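Local coordinates for BT_4661 (Bacteroides thetaiotaomicron, PDB 4AK1), which probably binds heparin and heparan sulphate at the cell surface, as a SusE-like glycan-binding protein of the heparin utilisation system, at residues I46-L51 with E97-V102; G81-S86 with I104-P109; N392-G397 with F416-T421. All coordinates share one frame; numbering follows the deposited sequence.

Contact 1 (I46-L51 with E97-V102); sequences ITRITL and EYTDIV
Thr47 and Arg48 reach over the face of a mixed beta sheet to Glu97, Thr99 and Asp100, a polar bridge between strands 42-51 and 94-106 that passes across the strand lying between them, 81-91. The shortest direct contact is at Thr47, whose OG1 donates to Glu97 OE2 at 2.8 Å. The hydroxyl meets that oxygen from above the carboxylate, 51° out of its plane, while the other oxygen, OE1, is held in a salt bridge by Arg95. The Arg48 side chain runs out extended through chi1 and chi2, then bends at chi3 (75°), which carries the guanidinium to the corner where strand 94-106 turns at Thr99 and Asp100. There NH2 forms a close salt bridge with Asp100 OD1 at 3.0 Å, on the syn side of the carboxylate but 32° out of its plane, and Thr99 CG2 packs 3.6 Å from the same NH2. On the looser, solvent side three waters bridge the groups. Water 1 accepts a hydrogen bond from Arg48 NE and can donate to Asp100 OD1, and water 2 links Arg48 NH2 to Asp100 OD2. Thr50 joins in through water 3, which lies 2.7 Å from Thr50 OG1 and donates to Asp100 OD2 over 3.0 Å.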
loop_
_atom_site.group_PDB
_atom_site.type_symbol
_atom_site.label_atom_id
_atom_site.label_comp_id
_atom_site.label_asym_id
_atom_site.label_seq_id
_atom_site.Cartn_x
_atom_site.Cartn_y
_atom_site.Cartn_z
ATOM N N ILE A 46 23.431 23.914 -9.809
ATOM C CA ILE A 46 22.309 23.918 -10.743
ATOM C C ILE A 46 22.172 22.473 -11.211
ATOM O O ILE A 46 23.103 21.918 -11.786
ATOM C CB ILE A 46 22.546 24.890 -11.930
ATOM C CG1 ILE A 46 22.527 26.347 -11.443
ATOM C CG2 ILE A 46 21.498 24.696 -13.027
ATOM C CD1 ILE A 46 23.144 27.320 -12.442
ATOM N N THR A 47 21.032 21.846 -10.932
ATOM C CA THR A 47 20.855 20.428 -11.264
ATOM C C THR A 47 20.187 20.238 -12.626
ATOM O O THR A 47 20.306 19.175 -13.237
ATOM C CB THR A 47 20.016 19.716 -10.194
ATOM O OG1 THR A 47 18.745 20.380 -10.097
ATOM C CG2 THR A 47 20.729 19.779 -8.849
ATOM N N ARG A 48 19.486 21.266 -13.100
ATOM C CA ARG A 48 18.841 21.199 -14.409
ATOM C C ARG A 48 18.585 22.584 -14.979
ATOM O O ARG A 48 18.261 23.521 -14.247
ATOM C CB ARG A 48 17.510 20.418 -14.342
ATOM C CG ARG A 48 16.953 20.012 -15.706
ATOM C CD ARG A 48 15.573 19.363 -15.599
ATOM N NE ARG A 48 14.528 20.352 -15.323
ATOM C CZ ARG A 48 13.271 20.074 -14.981
ATOM N NH1 ARG A 48 12.862 18.813 -14.853
ATOM N NH2 ARG A 48 12.411 21.068 -14.761
ATOM N N ILE A 49 18.722 22.694 -16.295
ATOM C CA ILE A 49 18.291 23.895 -17.009
ATOM C C ILE A 49 17.364 23.449 -18.126
ATOM O O ILE A 49 17.704 22.545 -18.879
ATOM C CB ILE A 49 19.482 24.686 -17.598
ATOM C CG1 ILE A 49 20.483 25.071 -16.497
ATOM C CG2 ILE A 49 18.995 25.947 -18.323
ATOM C CD1 ILE A 49 21.856 25.488 -17.020
ATOM N N THR A 50 16.188 24.066 -18.227
ATOM C CA THR A 50 15.318 23.825 -19.386
ATOM C C THR A 50 15.169 25.103 -20.187
ATOM O O THR A 50 15.315 26.206 -19.641
ATOM C CB THR A 50 13.916 23.293 -19.005
ATOM O OG1 THR A 50 13.246 24.243 -18.165
ATOM C CG2 THR A 50 14.018 21.948 -18.282
ATOM N N LEU A 51 14.924 24.954 -21.484
ATOM C CA LEU A 51 14.628 26.099 -22.337
ATOM C C LEU A 51 13.347 25.790 -23.094
ATOM O O LEU A 51 13.274 24.806 -23.828
ATOM C CB LEU A 51 15.785 26.391 -23.304
ATOM C CG LEU A 51 15.526 27.389 -24.440
ATOM C CD1 LEU A 51 15.172 28.774 -23.894
ATOM C CD2 LEU A 51 16.730 27.476 -25.371
ATOM N N GLU A 97 16.414 20.325 -2.803
ATOM C CA GLU A 97 16.367 20.578 -4.229
ATOM C C GLU A 97 15.055 21.255 -4.623
ATOM O O GLU A 97 13.989 20.887 -4.140
ATOM C CB GLU A 97 16.603 19.288 -5.023
ATOM C CG GLU A 97 16.554 19.517 -6.529
ATOM C CD GLU A 97 17.223 18.440 -7.361
ATOM O OE1 GLU A 97 17.780 17.467 -6.808
ATOM O OE2 GLU A 97 17.190 18.585 -8.595
ATOM N N TYR A 98 15.156 22.256 -5.498
ATOM C CA TYR A 98 14.010 23.062 -5.946
ATOM C C TYR A 98 13.908 23.101 -7.471
ATOM O O TYR A 98 14.782 23.636 -8.149
ATOM C CB TYR A 98 14.108 24.481 -5.370
ATOM C CG TYR A 98 14.325 24.461 -3.875
ATOM C CD1 TYR A 98 15.605 24.377 -3.346
ATOM C CD2 TYR A 98 13.237 24.479 -2.989
ATOM C CE1 TYR A 98 15.810 24.311 -1.976
ATOM C CE2 TYR A 98 13.433 24.435 -1.617
ATOM C CZ TYR A 98 14.726 24.347 -1.119
ATOM O OH TYR A 98 14.944 24.306 0.238
ATOM N N THR A 99 12.836 22.525 -7.995
ATOM C CA THR A 99 12.598 22.499 -9.435
ATOM C C THR A 99 12.155 23.869 -9.959
ATOM O O THR A 99 11.216 24.460 -9.431
ATOM C CB THR A 99 11.527 21.452 -9.791
ATOM O OG1 THR A 99 11.947 20.176 -9.302
ATOM C CG2 THR A 99 11.328 21.387 -11.310
ATOM N N ASP A 100 12.842 24.370 -10.985
ATOM C CA ASP A 100 12.427 25.600 -11.675
ATOM C C ASP A 100 12.214 26.764 -10.694
ATOM O O ASP A 100 11.212 27.483 -10.778
ATOM C CB ASP A 100 11.132 25.365 -12.487
ATOM C CG ASP A 100 11.300 24.337 -13.605
ATOM O OD1 ASP A 100 12.445 23.953 -13.922
ATOM O OD2 ASP A 100 10.273 23.917 -14.179
ATOM N N ILE A 101 13.143 26.920 -9.758
ATOM C CA ILE A 101 13.097 27.996 -8.756
ATOM C C ILE A 101 13.504 29.365 -9.361
ATOM O O ILE A 101 13.072 30.426 -8.881
ATOM C CB ILE A 101 13.934 27.627 -7.504
ATOM C CG1 ILE A 101 13.701 28.636 -6.371
ATOM C CG2 ILE A 101 15.419 27.461 -7.863
ATOM C CD1 ILE A 101 14.168 28.193 -4.997
ATOM N N VAL A 102 14.308 29.336 -10.421
ATOM C CA VAL A 102 14.757 30.557 -11.076
ATOM C C VAL A 102 14.375 30.516 -12.549
ATOM O O VAL A 102 14.645 29.513 -13.234
ATOM C CB VAL A 102 16.291 30.723 -10.952
ATOM C CG1 VAL A 102 16.797 31.857 -11.844
ATOM C CG2 VAL A 102 16.674 30.983 -9.506
HETATM O O HOH W 1 15.024 23.246 -14.641
HETATM O O HOH W 2 9.648 20.898 -14.554
HETATM O O HOH W 3 11.173 23.069 -16.886
#

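Contact 2 (G81-S86 with I104-P109); sequences GLYKLS and INMMKP
Tyr83 holds CG opposite its carbonyl carbon (chi1 -69°), whereas Met106 sends CG anti to its backbone N (chi1 174°), and the edge of the phenol ring thereby meets the base of the methionine, with Tyr83 CE1 3.5 Å from Met106 CB. The Met106 chain then bends twice and leads its sulfur away from the tyrosine. The Ile104 carbonyl O lies in the plane of the same ring, also at its edge, 3.6 Å from Tyr83 CD1. These residues share one face of the antiparallel beta hairpin made by strands 81-91 and 94-106. Tyr83 pairs with Ile104 through two backbone bonds, one of them Tyr83 N to Ile104 O at 2.7 Å, close to straight at 168°. Gly81 and Met106 form a second hydrogen-bonded pair, Gly81 N reaching Met106 O at 3.0 Å; the Gly81 backbone takes angles at which a CB would press on the preceding carbonyl. Between them, Leu82 and Asn105 face the other way, and Asn105 ND2 hydrogen-bonds Asp22 OD1 on strand 14-23. Beyond the Tyr83 ring, Phe56 and Phe61 meet it edge-to-face and its OH is hydrogen-bonded to Pro79 O. Farther along, Ile104 CD1 sits equally close to both methyls of Leu85, 3.9 Å from CD1 and from CD2.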
loop_
_atom_site.group_PDB
_atom_site.type_symbol
_atom_site.label_atom_id
_atom_site.label_comp_id
_atom_site.label_asym_id
_atom_site.label_seq_id
_atom_site.Cartn_x
_atom_site.Cartn_y
_atom_site.Cartn_z
ATOM N N GLY A 81 14.798 32.686 -25.486
ATOM C CA GLY A 81 13.617 32.100 -24.863
ATOM C C GLY A 81 13.696 32.084 -23.349
ATOM O O GLY A 81 14.666 32.565 -22.767
ATOM N N LEU A 82 12.678 31.511 -22.709
ATOM C CA LEU A 82 12.615 31.442 -21.247
ATOM C C LEU A 82 13.326 30.205 -20.689
ATOM O O LEU A 82 12.953 29.071 -21.013
ATOM C CB LEU A 82 11.157 31.472 -20.790
ATOM C CG LEU A 82 10.882 31.342 -19.285
ATOM C CD1 LEU A 82 11.528 32.474 -18.492
ATOM C CD2 LEU A 82 9.376 31.334 -19.064
ATOM N N TYR A 83 14.350 30.441 -19.868
ATOM C CA TYR A 83 15.123 29.386 -19.212
ATOM C C TYR A 83 14.602 29.161 -17.798
ATOM O O TYR A 83 14.244 30.125 -17.103
ATOM C CB TYR A 83 16.613 29.755 -19.136
ATOM C CG TYR A 83 17.334 29.767 -20.475
ATOM C CD1 TYR A 83 17.276 30.884 -21.309
ATOM C CD2 TYR A 83 18.085 28.667 -20.896
ATOM C CE1 TYR A 83 17.931 30.908 -22.536
ATOM C CE2 TYR A 83 18.737 28.668 -22.133
ATOM C CZ TYR A 83 18.655 29.799 -22.950
ATOM O OH TYR A 83 19.304 29.830 -24.174
ATOM N N LYS A 84 14.527 27.894 -17.388
ATOM C CA LYS A 84 14.168 27.555 -16.008
ATOM C C LYS A 84 15.283 26.739 -15.379
ATOM O O LYS A 84 15.767 25.760 -15.976
ATOM C CB LYS A 84 12.834 26.814 -15.935
ATOM C CG LYS A 84 11.677 27.624 -16.497
ATOM C CD LYS A 84 10.355 26.892 -16.376
ATOM C CE LYS A 84 9.239 27.729 -16.981
ATOM N NZ LYS A 84 7.939 27.020 -16.854
ATOM N N LEU A 85 15.710 27.178 -14.197
ATOM C CA LEU A 85 16.859 26.608 -13.511
ATOM C C LEU A 85 16.379 25.871 -12.273
ATOM O O LEU A 85 15.596 26.410 -11.483
ATOM C CB LEU A 85 17.876 27.693 -13.104
ATOM C CG LEU A 85 18.748 28.293 -14.221
ATOM C CD1 LEU A 85 17.919 28.953 -15.319
ATOM C CD2 LEU A 85 19.744 29.304 -13.646
ATOM N N SER A 86 16.835 24.639 -12.109
ATOM C CA SER A 86 16.583 23.916 -10.863
ATOM C C SER A 86 17.851 23.970 -10.003
ATOM O O SER A 86 18.967 23.822 -10.512
ATOM C CB SER A 86 16.150 22.482 -11.137
ATOM O OG SER A 86 14.996 22.443 -11.962
ATOM N N ILE A 104 14.804 32.720 -16.189
ATOM C CA ILE A 104 15.572 33.747 -16.897
ATOM C C ILE A 104 15.124 33.836 -18.346
ATOM O O ILE A 104 15.175 32.857 -19.092
ATOM C CB ILE A 104 17.092 33.498 -16.836
ATOM C CG1 ILE A 104 17.551 33.425 -15.373
ATOM C CG2 ILE A 104 17.852 34.600 -17.580
ATOM C CD1 ILE A 104 18.904 32.759 -15.193
ATOM N N ASN A 105 14.654 35.018 -18.723
ATOM C CA ASN A 105 14.223 35.269 -20.091
ATOM C C ASN A 105 15.384 35.854 -20.902
ATOM O O ASN A 105 15.747 37.018 -20.723
ATOM C CB ASN A 105 12.989 36.189 -20.088
ATOM C CG ASN A 105 12.403 36.389 -21.467
ATOM O OD1 ASN A 105 12.385 35.471 -22.292
ATOM N ND2 ASN A 105 11.916 37.594 -21.728
ATOM N N MET A 106 15.980 35.033 -21.776
ATOM C CA MET A 106 17.042 35.512 -22.662
ATOM C C MET A 106 16.441 36.129 -23.925
ATOM O O MET A 106 15.787 35.440 -24.713
ATOM C CB MET A 106 17.995 34.370 -23.034
ATOM C CG MET A 106 19.047 34.729 -24.071
ATOM S SD MET A 106 20.320 35.867 -23.458
ATOM C CE MET A 106 21.175 34.852 -22.258
ATOM N N MET A 107 16.693 37.420 -24.125
ATOM C CA MET A 107 16.165 38.146 -25.275
ATOM C C MET A 107 17.180 38.260 -26.411
ATOM O O MET A 107 18.376 38.014 -26.220
ATOM C CB MET A 107 15.694 39.537 -24.845
ATOM C CG MET A 107 14.556 39.499 -23.838
ATOM S SD MET A 107 13.948 41.143 -23.408
ATOM C CE MET A 107 15.341 41.831 -22.536
ATOM N N LYS A 108 16.677 38.611 -27.597
ATOM C CA LYS A 108 17.506 38.894 -28.758
ATOM C C LYS A 108 18.017 40.325 -28.633
ATOM O O LYS A 108 17.244 41.219 -28.289
ATOM C CB LYS A 108 16.689 38.751 -30.062
ATOM C CG LYS A 108 17.522 38.886 -31.331
ATOM C CD LYS A 108 16.693 39.014 -32.608
ATOM C CE LYS A 108 16.110 37.683 -33.045
ATOM N NZ LYS A 108 15.705 37.730 -34.479
ATOM N N PRO A 109 19.313 40.555 -28.924
ATOM C CA PRO A 109 19.775 41.942 -28.969
ATOM C C PRO A 109 19.023 42.692 -30.050
ATOM O O PRO A 109 18.595 42.082 -31.038
ATOM C CB PRO A 109 21.249 41.817 -29.377
ATOM C CG PRO A 109 21.645 40.451 -28.934
ATOM C CD PRO A 109 20.419 39.597 -29.120
#

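Contact 3 (N392-G397 with F416-T421); sequences NKIPVG and FTLTIT
Gly397 and Ile420 are joined by two backbone hydrogen bonds, an antiparallel hydrogen-bonded pair at the open end of a beta hairpin, where the loop 392-396 passes into strand 397-407. Ile420 N gives a nearly straight bond to Gly397 O at 2.8 Å, lying almost on the line of that carbonyl. Gly397 N returns one to Ile420 O at 2.9 Å, in the carbonyl plane and on a lone pair. Weaker CA-H...O contacts flank the pair: Val396 CA approaches Ile420 O at 3.4 Å, and Thr419 CA approaches Gly397 O at 3.5 Å. Apolar packing comes mainly from Ile394, whose side chain crosses that of Ile420 at about a right angle. Its CG2, anti to the backbone N, touches Ile420 CG1 at 3.8 Å, while CD1 on the other branch reaches Leu418 CD2 at 4.3 Å. Val396 adds CG1 against the backbone of Thr421. Within the loop Asn392 makes an Asx turn, its OD1 accepting from Ile394 N at 3.0 Å. The paired strands form the middle of a four-stranded mixed sheet, with 342-345 beside 410-421 and 364-367 beside 397-407. Ile394 is also packed on Ile388 of strand 386-388, and a third subunit covers part of the region, its Tyr90 lying on Val396 and its Asn93 on Thr419.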
loop_
_atom_site.group_PDB
_atom_site.type_symbol
_atom_site.label_atom_id
_atom_site.label_comp_id
_atom_site.label_asym_id
_atom_site.label_seq_id
_atom_site.Cartn_x
_atom_site.Cartn_y
_atom_site.Cartn_z
ATOM N N ASN A 392 16.235 12.239 35.814
ATOM C CA ASN A 392 16.123 12.607 34.402
ATOM C C ASN A 392 15.350 11.542 33.601
ATOM O O ASN A 392 15.325 10.377 33.989
ATOM C CB ASN A 392 17.527 12.867 33.809
ATOM C CG ASN A 392 18.255 11.581 33.414
ATOM O OD1 ASN A 392 17.993 11.026 32.350
ATOM N ND2 ASN A 392 19.193 11.128 34.252
ATOM N N LYS A 393 14.736 11.940 32.484
ATOM C CA LYS A 393 13.864 11.046 31.718
ATOM C C LYS A 393 14.485 10.547 30.421
ATOM O O LYS A 393 13.761 10.120 29.525
ATOM C CB LYS A 393 12.538 11.744 31.378
ATOM C CG LYS A 393 11.851 12.397 32.569
ATOM C CD LYS A 393 11.139 11.378 33.429
ATOM C CE LYS A 393 10.313 12.072 34.506
ATOM N NZ LYS A 393 10.004 11.110 35.596
ATOM N N ILE A 394 15.806 10.606 30.298
ATOM C CA ILE A 394 16.448 10.113 29.072
ATOM C C ILE A 394 16.142 8.625 28.867
ATOM O O ILE A 394 16.443 7.808 29.740
ATOM C CB ILE A 394 17.983 10.326 29.070
ATOM C CG1 ILE A 394 18.320 11.801 29.310
ATOM C CG2 ILE A 394 18.581 9.805 27.761
ATOM C CD1 ILE A 394 19.799 12.097 29.547
ATOM N N PRO A 395 15.545 8.267 27.709
ATOM C CA PRO A 395 15.257 6.868 27.425
ATOM C C PRO A 395 16.540 6.081 27.264
ATOM O O PRO A 395 17.573 6.647 26.886
ATOM C CB PRO A 395 14.512 6.922 26.070
ATOM C CG PRO A 395 14.000 8.335 25.970
ATOM C CD PRO A 395 15.094 9.145 26.611
ATOM N N VAL A 396 16.477 4.782 27.545
ATOM C CA VAL A 396 17.589 3.897 27.217
ATOM C C VAL A 396 17.911 4.038 25.727
ATOM O O VAL A 396 17.015 4.123 24.882
ATOM C CB VAL A 396 17.345 2.408 27.606
ATOM C CG1 VAL A 396 17.076 2.269 29.093
ATOM C CG2 VAL A 396 16.205 1.783 26.819
ATOM N N GLY A 397 19.194 4.094 25.410
ATOM C CA GLY A 397 19.613 4.234 24.029
ATOM C C GLY A 397 20.991 4.839 23.942
ATOM O O GLY A 397 21.626 5.118 24.959
ATOM N N PHE A 416 30.775 13.661 21.656
ATOM C CA PHE A 416 30.894 12.439 22.449
ATOM C C PHE A 416 29.663 11.580 22.290
ATOM O O PHE A 416 28.603 12.043 21.815
ATOM C CB PHE A 416 31.180 12.712 23.952
ATOM C CG PHE A 416 30.049 13.403 24.691
ATOM C CD1 PHE A 416 29.953 14.798 24.693
ATOM C CD2 PHE A 416 29.102 12.673 25.403
ATOM C CE1 PHE A 416 28.932 15.447 25.386
ATOM C CE2 PHE A 416 28.068 13.311 26.098
ATOM C CZ PHE A 416 27.981 14.705 26.090
ATOM N N THR A 417 29.811 10.323 22.694
ATOM C CA THR A 417 28.709 9.377 22.708
ATOM C C THR A 417 28.205 9.161 24.143
ATOM O O THR A 417 28.999 8.897 25.053
ATOM C CB THR A 417 29.152 8.052 22.060
ATOM O OG1 THR A 417 29.496 8.307 20.689
ATOM C CG2 THR A 417 28.049 6.982 22.118
ATOM N N LEU A 418 26.891 9.287 24.323
ATOM C CA LEU A 418 26.221 9.051 25.608
ATOM C C LEU A 418 25.352 7.796 25.480
ATOM O O LEU A 418 24.463 7.742 24.624
ATOM C CB LEU A 418 25.343 10.268 25.977
ATOM C CG LEU A 418 24.356 10.059 27.133
ATOM C CD1 LEU A 418 25.123 9.883 28.442
ATOM C CD2 LEU A 418 23.346 11.199 27.222
ATOM N N THR A 419 25.606 6.790 26.312
ATOM C CA THR A 419 24.856 5.527 26.227
ATOM C C THR A 419 24.157 5.302 27.546
ATOM O O THR A 419 24.819 5.269 28.597
ATOM C CB THR A 419 25.798 4.336 25.878
ATOM O OG1 THR A 419 26.499 4.641 24.668
ATOM C CG2 THR A 419 25.017 3.044 25.676
ATOM N N ILE A 420 22.828 5.181 27.505
ATOM C CA ILE A 420 22.029 4.933 28.711
ATOM C C ILE A 420 21.468 3.519 28.648
ATOM O O ILE A 420 20.826 3.147 27.662
ATOM C CB ILE A 420 20.844 5.932 28.851
ATOM C CG1 ILE A 420 21.339 7.391 28.864
ATOM C CG2 ILE A 420 19.976 5.602 30.080
ATOM C CD1 ILE A 420 22.290 7.749 30.005
ATOM N N THR A 421 21.734 2.726 29.682
ATOM C CA THR A 421 21.205 1.366 29.753
ATOM C C THR A 421 20.268 1.233 30.963
ATOM O O THR A 421 20.100 2.178 31.739
ATOM C CB THR A 421 22.325 0.312 29.846
ATOM O OG1 THR A 421 23.107 0.553 31.019
ATOM C CG2 THR A 421 23.230 0.314 28.593
#

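Contacts 1 and 2 belong to one sheet and meet directly, with centres 12 Å apart: both use strand 94-106, and Ser86 of contact 2 pairs through its backbone with Arg48 of contact 1. Contact 1 lies at the surface and relies on charge, hydroxyls and water across an intervening strand; contact 2 is largely buried and joins adjacent strands by backbone bonds and apolar side chains. Contact 3 is in a different sheet, its centre 43 Å from that of contact 1 and 55 Å from that of contact 2. Partly buried, it resembles contact 2 in pairing a hairpin's ends at a glycine, Ile420 standing where Met106 does, but its apolar packing comes from the loop residue Ile394.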